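Local coordinates for acyl-CoA dehydrogenase domain protein Tcur3481 (PDB 6WY9) that probably oxidises acyl-CoA thioesters as a member of the FAD-dependent acyl-CoA dehydrogenase family, at residues Leu87-Val92 against Arg118-Leu123; Ala94-Glu99 against Pro217-Val222; Val222-Leu227 against Ala296-Lys301. All coordinates share one frame; numbering follows the deposited sequence.

Contact 1 of 3, residues Leu87-Val92 against Arg118-Leu123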
loop_
_atom_site.group_PDB
_atom_site.type_symbol
_atom_site.label_atom_id
_atom_site.label_comp_id
_atom_site.label_asym_id
_atom_site.label_seq_id
_atom_site.Cartn_x
_atom_site.Cartn_y
_atom_site.Cartn_z
ATOM N N LEU B 87 -32.291 -3.791 2.152
ATOM C CA LEU B 87 -32.307 -5.000 2.972
ATOM C C LEU B 87 -31.543 -4.794 4.281
ATOM O O LEU B 87 -32.031 -5.168 5.355
ATOM C CB LEU B 87 -31.729 -6.181 2.178
ATOM C CG LEU B 87 -32.621 -6.757 1.066
ATOM C CD1 LEU B 87 -31.772 -7.727 0.169
ATOM C CD2 LEU B 87 -33.843 -7.483 1.618
ATOM N N TRP B 88 -30.343 -4.192 4.222
ATOM C CA TRP B 88 -29.660 -4.166 5.517
ATOM C C TRP B 88 -30.335 -3.188 6.484
ATOM O O TRP B 88 -30.516 -3.544 7.657
ATOM C CB TRP B 88 -28.134 -3.925 5.381
ATOM C CG TRP B 88 -27.652 -2.519 5.133
ATOM C CD1 TRP B 88 -27.289 -1.966 3.924
ATOM C CD2 TRP B 88 -27.442 -1.488 6.121
ATOM N NE1 TRP B 88 -26.897 -0.656 4.109
ATOM C CE2 TRP B 88 -27.002 -0.336 5.437
ATOM C CE3 TRP B 88 -27.638 -1.417 7.506
ATOM C CZ2 TRP B 88 -26.715 0.874 6.107
ATOM C CZ3 TRP B 88 -27.359 -0.226 8.163
ATOM C CH2 TRP B 88 -26.901 0.899 7.464
ATOM N N PRO B 89 -30.809 -2.005 6.067
ATOM C CA PRO B 89 -31.503 -1.158 7.064
ATOM C C PRO B 89 -32.731 -1.837 7.661
ATOM O O PRO B 89 -32.899 -1.847 8.885
ATOM C CB PRO B 89 -31.854 0.116 6.274
ATOM C CG PRO B 89 -30.850 0.145 5.130
ATOM C CD PRO B 89 -30.717 -1.339 4.752
ATOM N N THR B 90 -33.589 -2.436 6.832
ATOM C CA THR B 90 -34.796 -3.062 7.360
ATOM C C THR B 90 -34.468 -4.278 8.216
ATOM O O THR B 90 -35.050 -4.450 9.296
ATOM C CB THR B 90 -35.734 -3.465 6.213
ATOM O OG1 THR B 90 -36.305 -2.284 5.645
ATOM C CG2 THR B 90 -36.874 -4.352 6.708
ATOM N N LEU B 91 -33.569 -5.164 7.728
ATOM C CA LEU B 91 -33.380 -6.454 8.410
ATOM C C LEU B 91 -32.452 -6.355 9.620
ATOM O O LEU B 91 -32.634 -7.111 10.579
ATOM C CB LEU B 91 -32.864 -7.525 7.427
ATOM C CG LEU B 91 -33.938 -7.915 6.376
ATOM C CD1 LEU B 91 -33.487 -8.976 5.325
ATOM C CD2 LEU B 91 -35.267 -8.349 7.074
ATOM N N VAL B 92 -31.437 -5.477 9.589
ATOM C CA VAL B 92 -30.690 -5.187 10.818
ATOM C C VAL B 92 -31.618 -4.567 11.870
ATOM O O VAL B 92 -31.578 -4.936 13.054
ATOM C CB VAL B 92 -29.461 -4.289 10.526
ATOM C CG1 VAL B 92 -28.788 -3.814 11.817
ATOM C CG2 VAL B 92 -28.406 -5.027 9.615
ATOM N N ARG B 118 -41.411 -1.757 6.196
ATOM C CA ARG B 118 -39.966 -1.571 6.117
ATOM C C ARG B 118 -39.520 -0.654 7.246
ATOM O O ARG B 118 -40.314 0.081 7.839
ATOM C CB ARG B 118 -39.524 -0.988 4.777
ATOM C CG ARG B 118 -39.855 -1.893 3.561
ATOM C CD ARG B 118 -39.009 -1.553 2.343
ATOM N NE ARG B 118 -39.131 -0.158 1.896
ATOM C CZ ARG B 118 -39.863 0.219 0.847
ATOM N NH1 ARG B 118 -40.533 -0.694 0.150
ATOM N NH2 ARG B 118 -39.937 1.504 0.494
ATOM N N LEU B 119 -38.218 -0.692 7.501
ATOM C CA LEU B 119 -37.600 0.044 8.585
ATOM C C LEU B 119 -36.327 0.661 8.055
ATOM O O LEU B 119 -35.849 0.312 6.970
ATOM C CB LEU B 119 -37.278 -0.871 9.770
ATOM C CG LEU B 119 -38.535 -1.580 10.276
ATOM C CD1 LEU B 119 -38.134 -2.815 11.041
ATOM C CD2 LEU B 119 -39.190 -0.593 11.172
ATOM N N THR B 120 -35.767 1.583 8.829
ATOM C CA THR B 120 -34.378 1.947 8.598
ATOM C C THR B 120 -33.757 2.261 9.951
ATOM O O THR B 120 -34.425 2.240 10.989
ATOM C CB THR B 120 -34.251 3.115 7.592
ATOM O OG1 THR B 120 -32.868 3.400 7.366
ATOM C CG2 THR B 120 -34.973 4.383 8.117
ATOM N N VAL B 121 -32.449 2.508 9.930
ATOM C CA VAL B 121 -31.702 2.808 11.139
ATOM C C VAL B 121 -30.976 4.130 10.943
ATOM O O VAL B 121 -30.429 4.399 9.862
ATOM C CB VAL B 121 -30.718 1.674 11.473
ATOM C CG1 VAL B 121 -31.510 0.398 11.609
ATOM C CG2 VAL B 121 -29.628 1.523 10.358
ATOM N N ALA B 122 -30.961 4.929 12.003
ATOM C CA ALA B 122 -30.371 6.265 12.038
ATOM C C ALA B 122 -29.269 6.199 13.091
ATOM O O ALA B 122 -29.489 6.476 14.269
ATOM C CB ALA B 122 -31.437 7.338 12.356
ATOM N N LEU B 123 -28.073 5.806 12.644
ATOM C CA LEU B 123 -26.944 5.517 13.504
ATOM C C LEU B 123 -25.833 6.529 13.332
ATOM O O LEU B 123 -24.829 6.424 14.030
ATOM C CB LEU B 123 -26.404 4.092 13.203
ATOM C CG LEU B 123 -27.446 2.969 13.347
ATOM C CD1 LEU B 123 -26.835 1.616 12.953
ATOM C CD2 LEU B 123 -27.888 2.958 14.827
#
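Pro89 and Thr90 of the helical segment 87-92 bear on Leu119 and Thr120 of strand 118-122, the helix axis standing nearly square to the strand at 93°. The axes approach to 5.8 Å, and Thr90 CA comes within 4.4 Å of Leu119 CA, so the two backbones all but touch. This is the seam in the acyl-CoA dehydrogenase fold where the N-terminal helical domain meets the first strand of the middle beta domain. Arg118, Thr120 and Ala122 take their backbone bonds from strand 160-169, while the Leu119 carbonyl faces the helix instead. Thr90 picks it up: OG1, anti to its own carbonyl carbon (chi1 -72°), donates to Leu119 O over 3.0 Å. OG1 comes in at 126° to the C=O bond, a little out of the carbonyl plane, and Pro86 O, one turn back, is a second and weaker partner of the same hydroxyl. The flank of Arg118 lies beside this hydroxyl, with CB 3.6 Å from Thr90 OG1, before the side chain turns away to a salt bridge with Glu41. Further along the strand Pro89 CB rests 3.6 Å from Thr120 OG1, a hydroxyl that is hydrogen-bonded to Pro155 O. The apolar part is carried by Trp88 and Val121. The Trp88 indole has the Pro89 CD methylene over one face and presents its six-membered ring obliquely to Val121, whose CG2 lies 3.6 Å from Trp88 CZ3. The other methyl of Val121, CG1, reaches the helix backbone and stops 3.8 Å from Pro89 O.

Contact 2 of 3, residues Ala94-Glu99 against Pro217-Val222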
loop_
_atom_site.group_PDB
_atom_site.type_symbol
_atom_site.label_atom_id
_atom_site.label_comp_id
_atom_site.label_asym_id
_atom_site.label_seq_id
_atom_site.Cartn_x
_atom_site.Cartn_y
_atom_site.Cartn_z
ATOM N N ALA B 94 -34.741 -5.112 12.111
ATOM C CA ALA B 94 -35.665 -6.149 12.560
ATOM C C ALA B 94 -34.975 -7.129 13.502
ATOM O O ALA B 94 -35.586 -7.613 14.467
ATOM C CB ALA B 94 -36.276 -6.885 11.355
ATOM N N LEU B 95 -33.715 -7.463 13.211
ATOM C CA LEU B 95 -32.947 -8.308 14.119
ATOM C C LEU B 95 -32.708 -7.618 15.458
ATOM O O LEU B 95 -32.735 -8.273 16.506
ATOM C CB LEU B 95 -31.622 -8.714 13.462
ATOM C CG LEU B 95 -31.701 -9.744 12.334
ATOM C CD1 LEU B 95 -30.251 -10.027 11.791
ATOM C CD2 LEU B 95 -32.334 -11.000 12.862
ATOM N N ALA B 96 -32.488 -6.297 15.459
ATOM C CA ALA B 96 -32.402 -5.560 16.724
ATOM C C ALA B 96 -33.704 -5.661 17.508
ATOM O O ALA B 96 -33.694 -5.793 18.744
ATOM C CB ALA B 96 -32.066 -4.091 16.469
ATOM N N ILE B 97 -34.845 -5.574 16.813
ATOM C CA ILE B 97 -36.123 -5.700 17.516
ATOM C C ILE B 97 -36.293 -7.113 18.038
ATOM O O ILE B 97 -36.793 -7.341 19.155
ATOM C CB ILE B 97 -37.298 -5.306 16.601
ATOM C CG1 ILE B 97 -37.277 -3.794 16.365
ATOM C CG2 ILE B 97 -38.636 -5.731 17.260
ATOM C CD1 ILE B 97 -38.065 -3.346 15.131
ATOM N N ALA B 98 -35.926 -8.086 17.213
ATOM C CA ALA B 98 -36.143 -9.473 17.593
ATOM C C ALA B 98 -35.348 -9.802 18.839
ATOM O O ALA B 98 -35.840 -10.488 19.732
ATOM C CB ALA B 98 -35.764 -10.396 16.436
ATOM N N GLU B 99 -34.139 -9.265 18.947
ATOM C CA GLU B 99 -33.263 -9.647 20.033
ATOM C C GLU B 99 -33.308 -8.699 21.222
ATOM O O GLU B 99 -32.874 -9.085 22.311
ATOM C CB GLU B 99 -31.824 -9.745 19.517
ATOM C CG GLU B 99 -30.866 -10.342 20.544
ATOM C CD GLU B 99 -30.814 -11.875 20.545
ATOM O OE1 GLU B 99 -30.077 -12.433 21.388
ATOM O OE2 GLU B 99 -31.483 -12.516 19.703
ATOM N N PRO B 217 -24.885 -1.241 21.229
ATOM C CA PRO B 217 -23.629 -1.878 20.787
ATOM C C PRO B 217 -23.892 -3.138 19.985
ATOM O O PRO B 217 -23.158 -3.425 19.039
ATOM C CB PRO B 217 -22.871 -2.169 22.095
ATOM C CG PRO B 217 -23.844 -1.792 23.250
ATOM C CD PRO B 217 -25.165 -1.435 22.665
ATOM N N TRP B 218 -24.939 -3.899 20.334
ATOM C CA TRP B 218 -25.294 -5.072 19.539
ATOM C C TRP B 218 -25.653 -4.680 18.106
ATOM O O TRP B 218 -25.204 -5.304 17.127
ATOM C CB TRP B 218 -26.457 -5.786 20.200
ATOM C CG TRP B 218 -26.724 -7.119 19.694
ATOM C CD1 TRP B 218 -26.202 -8.287 20.161
ATOM C CD2 TRP B 218 -27.639 -7.468 18.654
ATOM N NE1 TRP B 218 -26.723 -9.350 19.462
ATOM C CE2 TRP B 218 -27.608 -8.873 18.529
ATOM C CE3 TRP B 218 -28.473 -6.733 17.811
ATOM C CZ2 TRP B 218 -28.385 -9.558 17.597
ATOM C CZ3 TRP B 218 -29.248 -7.420 16.883
ATOM C CH2 TRP B 218 -29.202 -8.816 16.791
ATOM N N THR B 219 -26.487 -3.659 17.964
ATOM C CA THR B 219 -26.916 -3.281 16.630
ATOM C C THR B 219 -25.737 -2.759 15.811
ATOM O O THR B 219 -25.643 -3.029 14.612
ATOM C CB THR B 219 -28.056 -2.262 16.723
ATOM O OG1 THR B 219 -29.152 -2.866 17.401
ATOM C CG2 THR B 219 -28.540 -1.871 15.326
ATOM N N LEU B 220 -24.802 -2.053 16.444
ATOM C CA LEU B 220 -23.636 -1.572 15.702
ATOM C C LEU B 220 -22.767 -2.734 15.210
ATOM O O LEU B 220 -22.280 -2.719 14.074
ATOM C CB LEU B 220 -22.826 -0.604 16.568
ATOM C CG LEU B 220 -23.512 0.727 16.906
ATOM C CD1 LEU B 220 -22.729 1.449 17.986
ATOM C CD2 LEU B 220 -23.665 1.622 15.675
ATOM N N ASP B 221 -22.553 -3.752 16.051
ATOM C CA ASP B 221 -21.795 -4.923 15.599
ATOM C C ASP B 221 -22.487 -5.657 14.445
ATOM O O ASP B 221 -21.834 -6.087 13.477
ATOM C CB ASP B 221 -21.578 -5.869 16.765
ATOM C CG ASP B 221 -20.431 -5.418 17.647
ATOM O OD1 ASP B 221 -19.664 -4.523 17.213
ATOM O OD2 ASP B 221 -20.304 -5.965 18.749
ATOM N N VAL B 222 -23.798 -5.848 14.551
ATOM C CA VAL B 222 -24.547 -6.508 13.486
ATOM C C VAL B 222 -24.520 -5.679 12.212
ATOM O O VAL B 222 -24.359 -6.220 11.111
ATOM C CB VAL B 222 -25.989 -6.772 13.941
ATOM C CG1 VAL B 222 -26.868 -7.178 12.714
ATOM C CG2 VAL B 222 -26.012 -7.808 15.044
#
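Trp218 reaches across from segment 217-222 to Leu95, Ala96 and Glu99, bridging two helices whose axes approach to 10.0 Å and run roughly antiparallel, at 142°. From CB, which points at the other helix, the chain carries CG anti to the backbone N (chi1 -167°), and the indole spans the gap. At CE2 and CZ2 the Glu99 side chain begins to lie over the ring: Glu99 CG is 3.9 Å from Trp218 CZ2. Glu99 CB makes a CH-pi contact, 4.2 Å from the centroid of the Trp218 six-membered ring and over its face. CB and CG do the touching; the carboxylate plane beyond them lies within 3° of the indole plane. The outermost carbons, CZ3 and CH2, press on the backbone, with Trp218 CH2 3.6 Å from Leu95 O and Trp218 CZ3 3.7 Å from Ala96 CA. Val222 CG2, from the same helix, lies toward the rim of the opposite face, and His100 adds an edge-to-face ring contact. An alanine here would probably open a gap between the helices and leave the Glu99 methylenes and Val222 without the ring that separates them. Beside the indole the spacing is closer, Thr219 OG1 lying 3.3 Å from Ala96 CB while bonding to Ala215 O. This is helix-to-helix packing between the N-terminal and C-terminal helical domains of the acyl-CoA dehydrogenase fold.

Contact 3 of 3, residues Val222-Leu227 against Ala296-Lys301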
loop_
_atom_site.group_PDB
_atom_site.type_symbol
_atom_site.label_atom_id
_atom_site.label_comp_id
_atom_site.label_asym_id
_atom_site.label_seq_id
_atom_site.Cartn_x
_atom_site.Cartn_y
_atom_site.Cartn_z
ATOM N N VAL B 222 -23.798 -5.848 14.551
ATOM C CA VAL B 222 -24.547 -6.508 13.486
ATOM C C VAL B 222 -24.520 -5.679 12.212
ATOM O O VAL B 222 -24.359 -6.220 11.111
ATOM C CB VAL B 222 -25.989 -6.772 13.941
ATOM C CG1 VAL B 222 -26.868 -7.178 12.714
ATOM C CG2 VAL B 222 -26.012 -7.808 15.044
ATOM N N ALA B 223 -24.720 -4.360 12.333
ATOM C CA ALA B 223 -24.705 -3.500 11.142
ATOM C C ALA B 223 -23.340 -3.519 10.458
ATOM O O ALA B 223 -23.254 -3.504 9.218
ATOM C CB ALA B 223 -25.053 -2.058 11.516
ATOM N N ARG B 224 -22.265 -3.484 11.255
ATOM C CA ARG B 224 -20.919 -3.580 10.686
ATOM C C ARG B 224 -20.751 -4.886 9.919
ATOM O O ARG B 224 -20.165 -4.916 8.816
ATOM C CB ARG B 224 -19.865 -3.478 11.797
ATOM C CG ARG B 224 -19.712 -2.050 12.405
ATOM C CD ARG B 224 -18.698 -1.975 13.567
ATOM N NE ARG B 224 -18.506 -0.587 14.067
ATOM C CZ ARG B 224 -18.652 -0.198 15.336
ATOM N NH1 ARG B 224 -19.009 -1.085 16.280
ATOM N NH2 ARG B 224 -18.442 1.092 15.673
ATOM N N THR B 225 -21.219 -5.987 10.522
ATOM C CA THR B 225 -21.130 -7.307 9.903
ATOM C C THR B 225 -21.966 -7.345 8.633
ATOM O O THR B 225 -21.512 -7.816 7.592
ATOM C CB THR B 225 -21.581 -8.366 10.921
ATOM O OG1 THR B 225 -20.755 -8.278 12.090
ATOM C CG2 THR B 225 -21.487 -9.771 10.359
ATOM N N ALA B 226 -23.187 -6.809 8.700
ATOM C CA ALA B 226 -24.063 -6.795 7.538
ATOM C C ALA B 226 -23.474 -5.950 6.401
ATOM O O ALA B 226 -23.546 -6.334 5.225
ATOM C CB ALA B 226 -25.451 -6.272 7.973
ATOM N N LEU B 227 -22.929 -4.772 6.729
ATOM C CA LEU B 227 -22.326 -3.955 5.692
ATOM C C LEU B 227 -21.158 -4.698 5.062
ATOM O O LEU B 227 -20.944 -4.618 3.858
ATOM C CB LEU B 227 -21.851 -2.599 6.271
ATOM C CG LEU B 227 -22.982 -1.602 6.574
ATOM C CD1 LEU B 227 -22.504 -0.521 7.665
ATOM C CD2 LEU B 227 -23.459 -0.944 5.261
ATOM N N ALA B 296 -14.257 -8.803 16.389
ATOM C CA ALA B 296 -14.389 -9.550 15.145
ATOM C C ALA B 296 -15.194 -8.754 14.117
ATOM O O ALA B 296 -14.887 -8.789 12.927
ATOM C CB ALA B 296 -15.015 -10.920 15.405
ATOM N N ALA B 297 -16.243 -8.050 14.566
ATOM C CA ALA B 297 -17.056 -7.250 13.658
ATOM C C ALA B 297 -16.261 -6.097 13.059
ATOM O O ALA B 297 -16.396 -5.804 11.863
ATOM C CB ALA B 297 -18.304 -6.750 14.403
ATOM N N LEU B 298 -15.400 -5.448 13.869
ATOM C CA LEU B 298 -14.556 -4.372 13.371
ATOM C C LEU B 298 -13.508 -4.872 12.390
ATOM O O LEU B 298 -13.157 -4.145 11.449
ATOM C CB LEU B 298 -13.877 -3.638 14.544
ATOM C CG LEU B 298 -14.718 -2.506 15.172
ATOM C CD1 LEU B 298 -14.134 -2.053 16.535
ATOM C CD2 LEU B 298 -14.826 -1.305 14.173
ATOM N N VAL B 299 -12.964 -6.078 12.611
ATOM C CA VAL B 299 -12.042 -6.668 11.645
ATOM C C VAL B 299 -12.770 -6.919 10.326
ATOM O O VAL B 299 -12.266 -6.575 9.252
ATOM C CB VAL B 299 -11.404 -7.971 12.191
ATOM C CG1 VAL B 299 -10.701 -8.746 11.081
ATOM C CG2 VAL B 299 -10.366 -7.667 13.295
ATOM N N ALA B 300 -13.963 -7.519 10.386
ATOM C CA ALA B 300 -14.688 -7.720 9.130
ATOM C C ALA B 300 -14.954 -6.381 8.454
ATOM O O ALA B 300 -14.775 -6.243 7.243
ATOM C CB ALA B 300 -15.993 -8.472 9.371
ATOM N N LYS B 301 -15.353 -5.377 9.231
ATOM C CA LYS B 301 -15.675 -4.060 8.669
ATOM C C LYS B 301 -14.440 -3.364 8.110
ATOM O O LYS B 301 -14.513 -2.690 7.066
ATOM C CB LYS B 301 -16.356 -3.199 9.756
ATOM C CG LYS B 301 -16.786 -1.788 9.303
ATOM C CD LYS B 301 -17.729 -1.875 8.069
ATOM C CE LYS B 301 -18.490 -0.543 7.860
ATOM N NZ LYS B 301 -17.602 0.675 7.947
#
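Arg224 and Leu298 run alongside each other in the same direction and make the first of several van der Waals contacts between segments 222-227 and 296-301. With chi2 and chi3 both near 180° the arginine chain is extended to NE, which lies beside the leucine; Leu298 CD2 sits over one face of the guanidinium, 3.8 Å from Arg224 NE. Nearer the backbone, Arg224 CB meets Lys301 CB at 4.1 Å. The bend of the lysine at chi2 (56°) puts Lys301 CD 4.0 Å from Arg224 O, and Lys301 CE, one atom on, is 4.0 Å from Leu227 CD1. Ala297, with only CB to place, sits where the backbones are close (Thr225 CA to Ala297 CA 5.5 Å), its CB 3.7 Å from Thr225 OG1.

The two helices belong to the C-terminal helical bundle of the acyl-CoA dehydrogenase fold, where helix 215-248 packs on helix 295-319. Here their axes approach to 8.3 Å and run in roughly the same direction, 30° apart.

No hydrogen bond links the segments; the polar ends look elsewhere. Thr225 OG1 bonds back to Asp221 O within its own helix. Lys301 NZ makes a salt bridge with Asp305 and a hydrogen bond to Thr343 O. The Asp305 carboxylate would probably balance much of the repulsion from a like charge, since Arg224 NE lies 6.3 Å from Lys301 NZ. Arg353, another positive group, comes close to Arg224 NH2, while NH1 has a long, weak ion pair with Asp221.

From the N terminus, helix 87-100 is the first element used and serves two contacts: its opening turns meet strand 118-122 in contact 1, closing a mostly helical loop of 25 residues, and its later turns meet helix 215-248 in contact 2, closing a loop of 117 residues that takes in much of the beta domain. The segments of these two alternate, so the loops cross. Contact 3 follows in series, taking over at Val222 and closing 68 residues against helix 295-319. The three join the N-terminal helices, the beta domain and the C-terminal bundle. Val92 packs on Val222, and Trp88 CE2 lies 3.6 Å from Leu227 CD2, bringing contact 1 against contact 3.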